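Aminodeoxyfutalosine deaminase (PDB 2IMR) uses a single zinc ion to catalyse the deamination of aminodeoxyfutalosine to futalosine, a step of menaquinone biosynthesis, and more weakly deaminates adenosine and related nucleosides. Local coordinates at residues G148-W154 / S169-E175; R207-H213 / L235-H240; M159-L163 / E196-R200; H101-A106 / L128-A134. All coordinates share one frame; numbering follows the deposited sequence.

Four contacts join neighbouring parts of one barrel, and two of them reach its zinc ion. Contacts 1 and 2, with centres about 8 Å apart, meet through neighbouring strands 170-176 and 206-212, where Leu172 O lies 2.8 Å from Gly209 N; Glu175 OE2 of contact 1 also lies 3.3 Å from His213 CD2. Contact 3 lies outside these strands, its Trp198 CZ3 3.6 Å from Phe174 CG of contact 1. Contact 4 sits on the far side of strand 149-153, where Asp151 OD1 approaches Leu102 N at 2.9 Å. Contacts 2 and 4 have centres about 17 Å apart yet converge on the zinc ion, through His240 and His101 respectively.

Contact 1: residues G148-W154 / S169-E175; sequences GVGDIVW and SGTLYFE
Val149 to Val153 run beside Gly170 to Phe174 as neighbouring parallel strands, the two ends of the beta-alpha-beta unit that crosses over through helix 156-163 in the TIM-barrel fold of this amidohydrolase. Six backbone hydrogen bonds make the ladder, alternating in direction. The first, Val149 N to Ser169 O, is the most bent (145° at hydrogen); the last two are the straightest, with 174° for Val153 N to Tyr173 O. CA-H...O contacts fill the gaps between them, among them Gly170 CA to Val149 O at 3.3 Å; a CB on Gly170 would collide with that oxygen, so the absence of a side chain lets the strands close up.

Apolar contacts differ on the two faces. Asp151, Val153, Leu172 and Phe174 point to the helix layer; Leu172 CD2 rests 3.9 Å from Asp151 CB, while Asp151 OD1 accepts from Leu102 N. Inside the barrel, Ile152 CD1 reaches Tyr173 CB at 3.7 Å. The Tyr173 ring carries Thr171 CG2 over the centre of one face, 3.5 Å above its plane, and turns an edge to Gly150 CA, which is 3.9 Å from CE2. With an alanine in place of Tyr173, Gly150 CA and Thr171 CG2 would probably lose their neighbour and Ile152 CD1 part of its cover.

The last group of contacts gathers round Glu175, a predicted substrate-binding residue. With its CG anti to the backbone N (chi1 -160°) and the chain extended, the carboxylate straddles both neighbours: OE2 lies 3.3 Å from Ile152 CG2, and OE1 meets the edge of the Trp154 ring in its plane, 3.4 Å from CE3.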
# COMPACT_ATOMS: atom_id res chain seq x y z
N GLY A 148 -4.95 -9.62 -3.76
CA GLY A 148 -5.69 -8.60 -3.05
C GLY A 148 -5.24 -7.19 -3.41
O GLY A 148 -4.17 -6.99 -3.98
N VAL A 149 -6.08 -6.22 -3.09
CA VAL A 149 -5.75 -4.83 -3.37
C VAL A 149 -6.21 -3.91 -2.24
O VAL A 149 -7.21 -4.17 -1.58
CB VAL A 149 -6.39 -4.33 -4.69
CG1 VAL A 149 -7.91 -4.39 -4.59
CG2 VAL A 149 -5.94 -2.90 -4.99
N GLY A 150 -5.43 -2.85 -2.02
CA GLY A 150 -5.74 -1.84 -1.03
C GLY A 150 -5.94 -0.60 -1.89
O GLY A 150 -4.97 0.07 -2.25
N ASP A 151 -7.18 -0.31 -2.24
CA ASP A 151 -7.47 0.82 -3.11
C ASP A 151 -8.06 2.04 -2.43
O ASP A 151 -9.01 1.93 -1.65
CB ASP A 151 -8.42 0.38 -4.24
CG ASP A 151 -8.72 1.50 -5.21
OD1 ASP A 151 -7.76 2.13 -5.69
OD2 ASP A 151 -9.92 1.76 -5.50
N ILE A 152 -7.49 3.20 -2.74
CA ILE A 152 -7.97 4.45 -2.19
C ILE A 152 -8.99 4.96 -3.21
O ILE A 152 -8.68 5.10 -4.39
CB ILE A 152 -6.84 5.48 -2.05
CG1 ILE A 152 -5.71 4.89 -1.19
CG2 ILE A 152 -7.38 6.77 -1.43
CD1 ILE A 152 -6.16 4.36 0.16
N VAL A 153 -10.21 5.23 -2.74
CA VAL A 153 -11.29 5.69 -3.60
C VAL A 153 -11.67 7.14 -3.33
O VAL A 153 -11.80 7.55 -2.18
CB VAL A 153 -12.58 4.84 -3.38
CG1 VAL A 153 -13.68 5.32 -4.30
CG2 VAL A 153 -12.28 3.37 -3.63
N TRP A 154 -11.85 7.91 -4.40
CA TRP A 154 -12.23 9.30 -4.28
C TRP A 154 -13.71 9.53 -4.60
O TRP A 154 -14.48 9.97 -3.73
CB TRP A 154 -11.39 10.18 -5.21
CG TRP A 154 -11.84 11.63 -5.20
CD1 TRP A 154 -12.81 12.19 -5.98
CD2 TRP A 154 -11.38 12.66 -4.32
NE1 TRP A 154 -12.99 13.52 -5.63
CE2 TRP A 154 -12.12 13.82 -4.61
CE3 TRP A 154 -10.41 12.71 -3.31
CZ2 TRP A 154 -11.92 15.03 -3.93
CZ3 TRP A 154 -10.21 13.90 -2.63
CH2 TRP A 154 -10.96 15.05 -2.94
N SER A 169 -10.72 -8.39 -4.34
CA SER A 169 -10.60 -8.79 -2.94
C SER A 169 -9.64 -7.82 -2.27
O SER A 169 -8.70 -7.31 -2.90
CB SER A 169 -10.10 -10.23 -2.81
OG SER A 169 -8.70 -10.32 -2.99
N GLY A 170 -9.88 -7.54 -0.99
CA GLY A 170 -9.03 -6.61 -0.27
C GLY A 170 -9.84 -5.56 0.45
O GLY A 170 -10.88 -5.86 1.04
N THR A 171 -9.38 -4.31 0.40
CA THR A 171 -10.07 -3.21 1.06
C THR A 171 -10.18 -1.99 0.16
O THR A 171 -9.23 -1.64 -0.54
CB THR A 171 -9.32 -2.78 2.34
OG1 THR A 171 -9.19 -3.90 3.22
CG2 THR A 171 -10.06 -1.65 3.04
N LEU A 172 -11.34 -1.34 0.19
CA LEU A 172 -11.57 -0.12 -0.58
C LEU A 172 -11.70 1.00 0.45
O LEU A 172 -12.68 1.06 1.19
CB LEU A 172 -12.88 -0.22 -1.38
CG LEU A 172 -12.97 -1.40 -2.35
CD1 LEU A 172 -14.33 -1.38 -3.04
CD2 LEU A 172 -11.84 -1.32 -3.36
N TYR A 173 -10.69 1.87 0.51
CA TYR A 173 -10.65 2.98 1.45
C TYR A 173 -11.22 4.27 0.85
O TYR A 173 -10.73 4.75 -0.18
CB TYR A 173 -9.21 3.25 1.88
CG TYR A 173 -8.45 2.06 2.43
CD1 TYR A 173 -8.38 1.83 3.81
CD2 TYR A 173 -7.75 1.21 1.58
CE1 TYR A 173 -7.62 0.78 4.32
CE2 TYR A 173 -6.99 0.16 2.08
CZ TYR A 173 -6.93 -0.05 3.44
OH TYR A 173 -6.15 -1.07 3.93
N PHE A 174 -12.23 4.84 1.50
CA PHE A 174 -12.85 6.08 1.03
C PHE A 174 -11.98 7.23 1.49
O PHE A 174 -11.77 7.42 2.69
CB PHE A 174 -14.27 6.21 1.60
CG PHE A 174 -15.05 7.37 1.04
CD1 PHE A 174 -15.07 7.61 -0.34
CD2 PHE A 174 -15.80 8.20 1.87
CE1 PHE A 174 -15.83 8.66 -0.87
CE2 PHE A 174 -16.56 9.25 1.35
CZ PHE A 174 -16.58 9.48 -0.02
N GLU A 175 -11.46 8.01 0.55
CA GLU A 175 -10.57 9.11 0.91
C GLU A 175 -11.29 10.36 1.37
O GLU A 175 -12.27 10.78 0.77
CB GLU A 175 -9.65 9.44 -0.27
CG GLU A 175 -8.41 10.21 0.13
CD GLU A 175 -7.42 10.33 -1.01
OE1 GLU A 175 -7.76 10.97 -2.03
OE2 GLU A 175 -6.30 9.79 -0.89

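Contact 2: residues R207-H213 / L235-H240; sequences RLGLSPH and LPLQIH. With ZN (zinc ion), chain B.
Leu235 opens the contact by setting its CD2 methyl against the backbone of Leu208, 3.3 Å from Leu208 O. Pro236 follows with its ring turned to the neighbouring strand. Its CG lies over one face of the Arg207 guanidinium, 3.5 Å above the plane and offset toward the rim, while Arg207 NE is hydrogen-bonded to Thr171 OG1. The Arg207 chain is extended from CG to NE, which brings a face of the flat group to the proline ring. A serine in place of Arg207 would probably uncover this side of the Pro236 ring and leave Thr171 OG1 without its NE donor. The carbonyl of Pro236 accepts Leu210 N at 2.9 Å.

Leu237 and Leu210 form the single bridge between the backbones, with Leu237 CD2 packed on Leu210 CB. Here strands 206-212 and 238-241 run almost parallel as neighbours in the (beta/alpha)8 barrel, joined by a crossover through helix 220-233. Gln238 N donates to Leu210 O, and Gln238 O takes a bond of 2.9 Å from Ser211 OG, whose oxygen stands 39° out of the carbonyl plane. The side chain of Gln238 leads elsewhere, its OE1 bonded to the zinc ligand His99. Ile239 next lays CG1 across Pro212 CD at 3.9 Å.

At His240, both N and ND1 donate to His213 O. This oxygen lies 2.8 Å from His240 ND1 and within 3° of the imidazole plane. The ND1 bond limits rotation of the ring, while the N bond ties the backbone to the same carbonyl. NE2 is left turned to the zinc ion at 2.1 Å, where His99, His101 and a water also bind.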
# COMPACT_ATOMS: atom_id res chain seq x y z
N ARG A 207 -13.81 -5.51 1.81
CA ARG A 207 -14.32 -4.66 2.88
C ARG A 207 -14.12 -3.16 2.67
O ARG A 207 -13.26 -2.72 1.89
CB ARG A 207 -13.68 -5.07 4.20
CG ARG A 207 -12.19 -4.90 4.19
CD ARG A 207 -11.54 -5.35 5.49
NE ARG A 207 -10.12 -5.02 5.47
CZ ARG A 207 -9.27 -5.30 6.45
NH1 ARG A 207 -9.69 -5.92 7.55
NH2 ARG A 207 -8.00 -4.95 6.33
N LEU A 208 -14.92 -2.39 3.38
CA LEU A 208 -14.87 -0.93 3.31
C LEU A 208 -13.85 -0.39 4.31
O LEU A 208 -13.74 -0.90 5.43
CB LEU A 208 -16.25 -0.35 3.62
CG LEU A 208 -16.34 1.18 3.68
CD1 LEU A 208 -16.07 1.76 2.29
CD2 LEU A 208 -17.73 1.58 4.16
N GLY A 209 -13.12 0.63 3.89
CA GLY A 209 -12.12 1.23 4.76
C GLY A 209 -12.22 2.74 4.72
O GLY A 209 -13.08 3.30 4.04
N LEU A 210 -11.32 3.41 5.44
CA LEU A 210 -11.33 4.86 5.48
C LEU A 210 -9.92 5.39 5.28
O LEU A 210 -8.95 4.82 5.78
CB LEU A 210 -11.88 5.32 6.83
CG LEU A 210 -12.27 6.78 7.02
CD1 LEU A 210 -13.29 7.21 5.96
CD2 LEU A 210 -12.86 6.94 8.43
N SER A 211 -9.80 6.48 4.55
CA SER A 211 -8.48 7.03 4.32
C SER A 211 -8.33 8.53 4.47
O SER A 211 -8.62 9.28 3.54
CB SER A 211 -7.97 6.64 2.94
OG SER A 211 -6.72 7.25 2.69
N PRO A 212 -7.92 8.99 5.66
CA PRO A 212 -7.71 10.42 5.88
C PRO A 212 -6.51 10.68 4.96
O PRO A 212 -5.48 10.02 5.11
CB PRO A 212 -7.32 10.50 7.36
CG PRO A 212 -7.99 9.28 7.96
CD PRO A 212 -7.75 8.23 6.91
N HIS A 213 -6.65 11.60 4.02
CA HIS A 213 -5.60 11.88 3.02
C HIS A 213 -4.16 11.96 3.53
O HIS A 213 -3.34 11.10 3.22
CB HIS A 213 -5.96 13.16 2.25
CG HIS A 213 -5.12 13.39 1.03
ND1 HIS A 213 -4.59 14.63 0.72
CD2 HIS A 213 -4.76 12.56 0.02
CE1 HIS A 213 -3.94 14.55 -0.42
NE2 HIS A 213 -4.03 13.31 -0.87
N LEU A 235 -13.25 -0.32 11.08
CA LEU A 235 -12.92 -0.01 9.69
C LEU A 235 -11.41 0.19 9.53
O LEU A 235 -10.80 0.98 10.25
CB LEU A 235 -13.63 1.26 9.24
CG LEU A 235 -15.15 1.23 9.06
CD1 LEU A 235 -15.65 2.62 8.76
CD2 LEU A 235 -15.52 0.27 7.94
N PRO A 236 -10.79 -0.53 8.58
CA PRO A 236 -9.35 -0.35 8.40
C PRO A 236 -9.02 1.07 7.95
O PRO A 236 -9.85 1.74 7.32
CB PRO A 236 -9.00 -1.41 7.34
CG PRO A 236 -10.27 -1.57 6.58
CD PRO A 236 -11.31 -1.56 7.68
N LEU A 237 -7.83 1.54 8.30
CA LEU A 237 -7.39 2.88 7.95
C LEU A 237 -6.08 2.89 7.19
O LEU A 237 -5.24 2.01 7.36
CB LEU A 237 -7.17 3.72 9.23
CG LEU A 237 -8.33 4.24 10.08
CD1 LEU A 237 -7.79 4.65 11.45
CD2 LEU A 237 -9.00 5.41 9.39
N GLN A 238 -5.93 3.88 6.32
CA GLN A 238 -4.69 4.10 5.57
C GLN A 238 -4.52 5.61 5.50
O GLN A 238 -5.45 6.33 5.13
CB GLN A 238 -4.73 3.50 4.16
CG GLN A 238 -4.00 2.16 4.07
CD GLN A 238 -3.72 1.70 2.64
OE1 GLN A 238 -3.33 2.50 1.79
NE2 GLN A 238 -3.89 0.41 2.38
N ILE A 239 -3.34 6.08 5.90
CA ILE A 239 -3.01 7.50 5.89
C ILE A 239 -1.66 7.67 5.18
O ILE A 239 -0.72 6.94 5.48
CB ILE A 239 -2.85 8.06 7.34
CG1 ILE A 239 -4.08 7.71 8.18
CG2 ILE A 239 -2.65 9.58 7.31
CD1 ILE A 239 -3.93 8.05 9.65
N HIS A 240 -1.58 8.61 4.24
CA HIS A 240 -0.30 8.86 3.56
C HIS A 240 0.49 9.72 4.52
O HIS A 240 0.04 10.79 4.90
CB HIS A 240 -0.49 9.67 2.27
CG HIS A 240 -1.38 9.03 1.26
ND1 HIS A 240 -2.74 9.26 1.21
CD2 HIS A 240 -1.10 8.19 0.23
CE1 HIS A 240 -3.26 8.60 0.19
NE2 HIS A 240 -2.29 7.94 -0.42
ZN ZN B . -1.91 7.09 -2.28
O HOH W 1 -0.24 7.52 -2.78

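Contact 3: residues M159-L163 / E196-R200; sequences MDALL and ERWRR
Met159 lays its CG methylene over the six-membered ring of Trp198, 3.5 Å from the centroid and only 13° off the ring normal, a well-centred CH-pi contact. CB of the same methionine also rests against the indole, 3.6 Å from Trp198 CZ2. Farther out, Met159 SD stands 4.9 Å from the centroid of the same six-membered ring as a more distant Met-aromatic contact. The path is set by the methionine torsions: CG is anti to the backbone N (chi1 -178°), the bend at chi2 then places SD, and the one at chi3 turns the CE methyl. Leu163 adds CD2 beside the root of the indole, 3.7 Å from Trp198 CB.

The polar part of the shell centres on one oxygen. Trp198 NE1 donates to Asp160 OD1 over 2.8 Å, meeting it nearly along its C-O bond and close to the indole plane. Arg197 NH2 reaches this OD1 as well, in a salt bridge of 2.8 Å, with the carboxylate and guanidinium planes 42° apart. Two donors therefore grip OD1, which helps to explain why NH2 and NE1 can approach each other to 3.0 Å without bonding. The shared acceptor would be expected to hold the carboxylate's rotation and, with the methionine over the face, that of the indole.

A second shell positions these groups. Phe174 meets the Trp198 ring edge-to-face, Leu208 touches both Met159 and Trp198, and Leu172 backs Met159 and Leu163. The contact thus joins helices 156-163 and 184-199 where they cover successive strands, as consecutive helices do in the outer layer of a (beta/alpha)8 barrel.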
# COMPACT_ATOMS: atom_id res chain seq x y z
N MET A 159 -16.82 4.10 -5.81
CA MET A 159 -16.98 3.15 -4.71
C MET A 159 -18.19 2.26 -5.00
O MET A 159 -18.13 1.04 -4.80
CB MET A 159 -17.20 3.87 -3.37
CG MET A 159 -17.33 2.92 -2.18
SD MET A 159 -15.81 2.00 -1.80
CE MET A 159 -14.98 3.18 -0.68
N ASP A 160 -19.28 2.85 -5.47
CA ASP A 160 -20.48 2.08 -5.79
C ASP A 160 -20.13 0.96 -6.78
O ASP A 160 -20.52 -0.19 -6.59
CB ASP A 160 -21.57 2.96 -6.42
CG ASP A 160 -22.18 3.94 -5.44
OD1 ASP A 160 -22.22 3.64 -4.22
OD2 ASP A 160 -22.64 5.01 -5.88
N ALA A 161 -19.39 1.31 -7.82
CA ALA A 161 -19.00 0.35 -8.85
C ALA A 161 -18.03 -0.73 -8.37
O ALA A 161 -18.24 -1.92 -8.61
CB ALA A 161 -18.41 1.08 -10.04
N LEU A 162 -16.95 -0.31 -7.70
CA LEU A 162 -15.95 -1.27 -7.23
C LEU A 162 -16.47 -2.21 -6.15
O LEU A 162 -16.12 -3.39 -6.11
CB LEU A 162 -14.71 -0.53 -6.73
CG LEU A 162 -14.02 0.35 -7.78
CD1 LEU A 162 -12.77 0.98 -7.18
CD2 LEU A 162 -13.66 -0.49 -9.00
N LEU A 163 -17.32 -1.68 -5.28
CA LEU A 163 -17.88 -2.48 -4.21
C LEU A 163 -18.67 -3.65 -4.79
O LEU A 163 -18.81 -4.69 -4.15
CB LEU A 163 -18.77 -1.58 -3.34
CG LEU A 163 -18.86 -1.84 -1.84
CD1 LEU A 163 -17.48 -2.14 -1.24
CD2 LEU A 163 -19.47 -0.60 -1.18
N GLU A 196 -21.80 4.42 6.23
CA GLU A 196 -22.86 3.60 6.81
C GLU A 196 -23.65 2.91 5.70
O GLU A 196 -24.07 1.76 5.84
CB GLU A 196 -23.79 4.45 7.67
CG GLU A 196 -23.09 5.14 8.82
CD GLU A 196 -24.03 5.90 9.73
OE1 GLU A 196 -24.90 6.64 9.21
OE2 GLU A 196 -23.91 5.77 10.96
N ARG A 197 -23.85 3.62 4.60
CA ARG A 197 -24.58 3.09 3.46
C ARG A 197 -23.81 1.93 2.83
O ARG A 197 -24.35 0.85 2.60
CB ARG A 197 -24.81 4.20 2.43
CG ARG A 197 -25.85 3.87 1.37
CD ARG A 197 -25.89 4.92 0.27
NE ARG A 197 -24.70 4.85 -0.58
CZ ARG A 197 -24.57 5.48 -1.75
NH1 ARG A 197 -25.56 6.23 -2.22
NH2 ARG A 197 -23.45 5.35 -2.44
N TRP A 198 -22.53 2.16 2.56
CA TRP A 198 -21.69 1.14 1.93
C TRP A 198 -21.40 -0.06 2.82
O TRP A 198 -21.25 -1.18 2.32
CB TRP A 198 -20.36 1.76 1.48
CG TRP A 198 -20.49 2.72 0.33
CD1 TRP A 198 -21.31 2.59 -0.76
CD2 TRP A 198 -19.77 3.95 0.14
NE1 TRP A 198 -21.14 3.66 -1.61
CE2 TRP A 198 -20.20 4.51 -1.08
CE3 TRP A 198 -18.80 4.63 0.90
CZ2 TRP A 198 -19.70 5.72 -1.57
CZ3 TRP A 198 -18.29 5.83 0.41
CH2 TRP A 198 -18.75 6.36 -0.82
N ARG A 199 -21.33 0.15 4.13
CA ARG A 199 -21.05 -0.93 5.07
C ARG A 199 -22.07 -2.07 4.94
O ARG A 199 -21.76 -3.22 5.24
CB ARG A 199 -21.03 -0.40 6.51
CG ARG A 199 -20.29 -1.32 7.49
CD ARG A 199 -18.83 -1.47 7.09
NE ARG A 199 -18.07 -2.36 7.97
CZ ARG A 199 -17.87 -2.16 9.27
NH1 ARG A 199 -18.38 -1.09 9.87
NH2 ARG A 199 -17.14 -3.02 9.96
N ARG A 200 -23.27 -1.73 4.48
CA ARG A 200 -24.33 -2.72 4.31
C ARG A 200 -24.14 -3.53 3.02
O ARG A 200 -24.65 -4.64 2.89
CB ARG A 200 -25.69 -2.03 4.25
CG ARG A 200 -25.98 -1.14 5.45
CD ARG A 200 -27.08 -0.14 5.12
NE ARG A 200 -27.17 0.90 6.15
CZ ARG A 200 -27.45 2.18 5.91
NH1 ARG A 200 -27.68 2.59 4.66
NH2 ARG A 200 -27.50 3.05 6.91

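Contact 4: residues H101-A106 / L128-A134; sequences HLDMSA and LRGVAAA. With ZN (zinc ion), chain B.
Met104 and Leu128 form the close part of this contact, where the loop following the His-X-His motif (His99 and His101) of the amidohydrolase barrel meets the start of helix 130-143. Met104 N donates to Leu128 O at 2.8 Å. On the opposite face of that carbonyl plane, Arg129 NH1 makes a longer bond to the same oxygen, so that one acceptor serves two donors. On the apolar side, Leu128 CD1 sits 4.2 Å from Met104 SD, and the Met104 CE methyl lies over one face of the His101 ring, whose NE2 binds the zinc ion.

The other side is looser and partly mediated by water. Leu102 and Ala134 touch through CB atoms 4.3 Å apart, while a water donates to both Leu102 O and Ala133 O. A second water joins three groups, donating to Asp103 OD2 and Met104 O and accepting from Gly130 N at 2.8 Å. It thus takes up the N-H of Gly130 where helix 130-143 begins, and Asp103 OD2 also accepts from Ala155 N.

Toward the exposed Ala106, Arg129 arches over the loop. The bend at its second torsion (chi2 -88°) folds the chain back, bringing CD within 3.4 Å of Met104 O. The flat guanidinium then covers the peptide between Ser105 and Ala106, with Ala106 N 3.4 Å from its plane and offset toward the rim.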
# COMPACT_ATOMS: atom_id res chain seq x y z
N HIS A 101 -4.45 3.85 -6.33
CA HIS A 101 -5.63 4.70 -6.52
C HIS A 101 -6.11 4.35 -7.93
O HIS A 101 -5.41 4.63 -8.90
CB HIS A 101 -5.26 6.19 -6.50
CG HIS A 101 -4.78 6.69 -5.18
ND1 HIS A 101 -5.46 7.66 -4.46
CD2 HIS A 101 -3.65 6.43 -4.47
CE1 HIS A 101 -4.77 7.98 -3.38
NE2 HIS A 101 -3.67 7.25 -3.37
N LEU A 102 -7.29 3.73 -8.04
CA LEU A 102 -7.83 3.39 -9.36
C LEU A 102 -8.57 4.59 -9.94
O LEU A 102 -8.83 4.65 -11.14
CB LEU A 102 -8.75 2.17 -9.27
CG LEU A 102 -8.06 0.88 -8.80
CD1 LEU A 102 -9.00 -0.29 -8.97
CD2 LEU A 102 -6.78 0.64 -9.61
N ASP A 103 -8.92 5.53 -9.07
CA ASP A 103 -9.57 6.77 -9.48
C ASP A 103 -9.01 7.86 -8.57
O ASP A 103 -8.73 7.61 -7.39
CB ASP A 103 -11.11 6.69 -9.38
CG ASP A 103 -11.64 7.04 -7.99
OD1 ASP A 103 -11.46 6.23 -7.04
OD2 ASP A 103 -12.27 8.11 -7.85
N MET A 104 -8.80 9.05 -9.11
CA MET A 104 -8.28 10.17 -8.33
C MET A 104 -8.99 11.46 -8.69
O MET A 104 -9.89 11.47 -9.54
CB MET A 104 -6.77 10.34 -8.57
CG MET A 104 -5.92 9.14 -8.16
SD MET A 104 -4.14 9.39 -8.41
CE MET A 104 -3.74 10.44 -7.00
N SER A 105 -8.59 12.55 -8.05
CA SER A 105 -9.19 13.84 -8.30
C SER A 105 -8.14 14.90 -8.58
O SER A 105 -7.02 14.82 -8.08
CB SER A 105 -10.02 14.26 -7.09
OG SER A 105 -10.52 15.58 -7.25
N ALA A 106 -8.51 15.90 -9.38
CA ALA A 106 -7.59 16.98 -9.67
C ALA A 106 -7.32 17.67 -8.34
O ALA A 106 -6.25 18.25 -8.12
CB ALA A 106 -8.22 17.96 -10.65
N LEU A 128 -7.05 9.28 -14.85
CA LEU A 128 -7.52 8.51 -13.69
C LEU A 128 -8.67 9.20 -12.99
O LEU A 128 -8.56 9.61 -11.83
CB LEU A 128 -6.38 8.28 -12.70
CG LEU A 128 -5.18 7.49 -13.23
CD1 LEU A 128 -4.12 7.38 -12.14
CD2 LEU A 128 -5.63 6.11 -13.69
N ARG A 129 -9.78 9.34 -13.71
CA ARG A 129 -10.98 9.98 -13.19
C ARG A 129 -12.20 9.16 -13.53
O ARG A 129 -12.34 8.69 -14.66
CB ARG A 129 -11.16 11.37 -13.83
CG ARG A 129 -9.96 12.28 -13.77
CD ARG A 129 -9.93 13.10 -12.49
NE ARG A 129 -8.85 14.08 -12.55
CZ ARG A 129 -7.57 13.79 -12.36
NH1 ARG A 129 -7.19 12.55 -12.08
NH2 ARG A 129 -6.65 14.75 -12.49
N GLY A 130 -13.09 8.98 -12.56
CA GLY A 130 -14.32 8.26 -12.81
C GLY A 130 -14.39 6.75 -12.89
O GLY A 130 -13.38 6.05 -12.87
N VAL A 131 -15.62 6.28 -13.02
CA VAL A 131 -15.97 4.87 -13.08
C VAL A 131 -15.32 4.04 -14.19
O VAL A 131 -14.76 2.98 -13.92
CB VAL A 131 -17.50 4.71 -13.18
CG1 VAL A 131 -17.87 3.24 -13.23
CG2 VAL A 131 -18.17 5.39 -11.99
N ALA A 132 -15.40 4.52 -15.43
CA ALA A 132 -14.82 3.80 -16.56
C ALA A 132 -13.35 3.48 -16.34
O ALA A 132 -12.93 2.33 -16.48
CB ALA A 132 -14.99 4.61 -17.84
N ALA A 133 -12.56 4.49 -16.00
CA ALA A 133 -11.14 4.31 -15.76
C ALA A 133 -10.87 3.39 -14.57
O ALA A 133 -9.91 2.62 -14.58
CB ALA A 133 -10.48 5.67 -15.54
N ALA A 134 -11.71 3.49 -13.54
CA ALA A 134 -11.54 2.65 -12.36
C ALA A 134 -11.82 1.18 -12.69
O ALA A 134 -11.08 0.29 -12.26
CB ALA A 134 -12.49 3.12 -11.25
ZN ZN B . -1.91 7.09 -2.28
O HOH W 2 -7.73 2.84 -12.77
O HOH W 3 -12.40 9.93 -9.97
O HOH W 1 -0.24 7.52 -2.78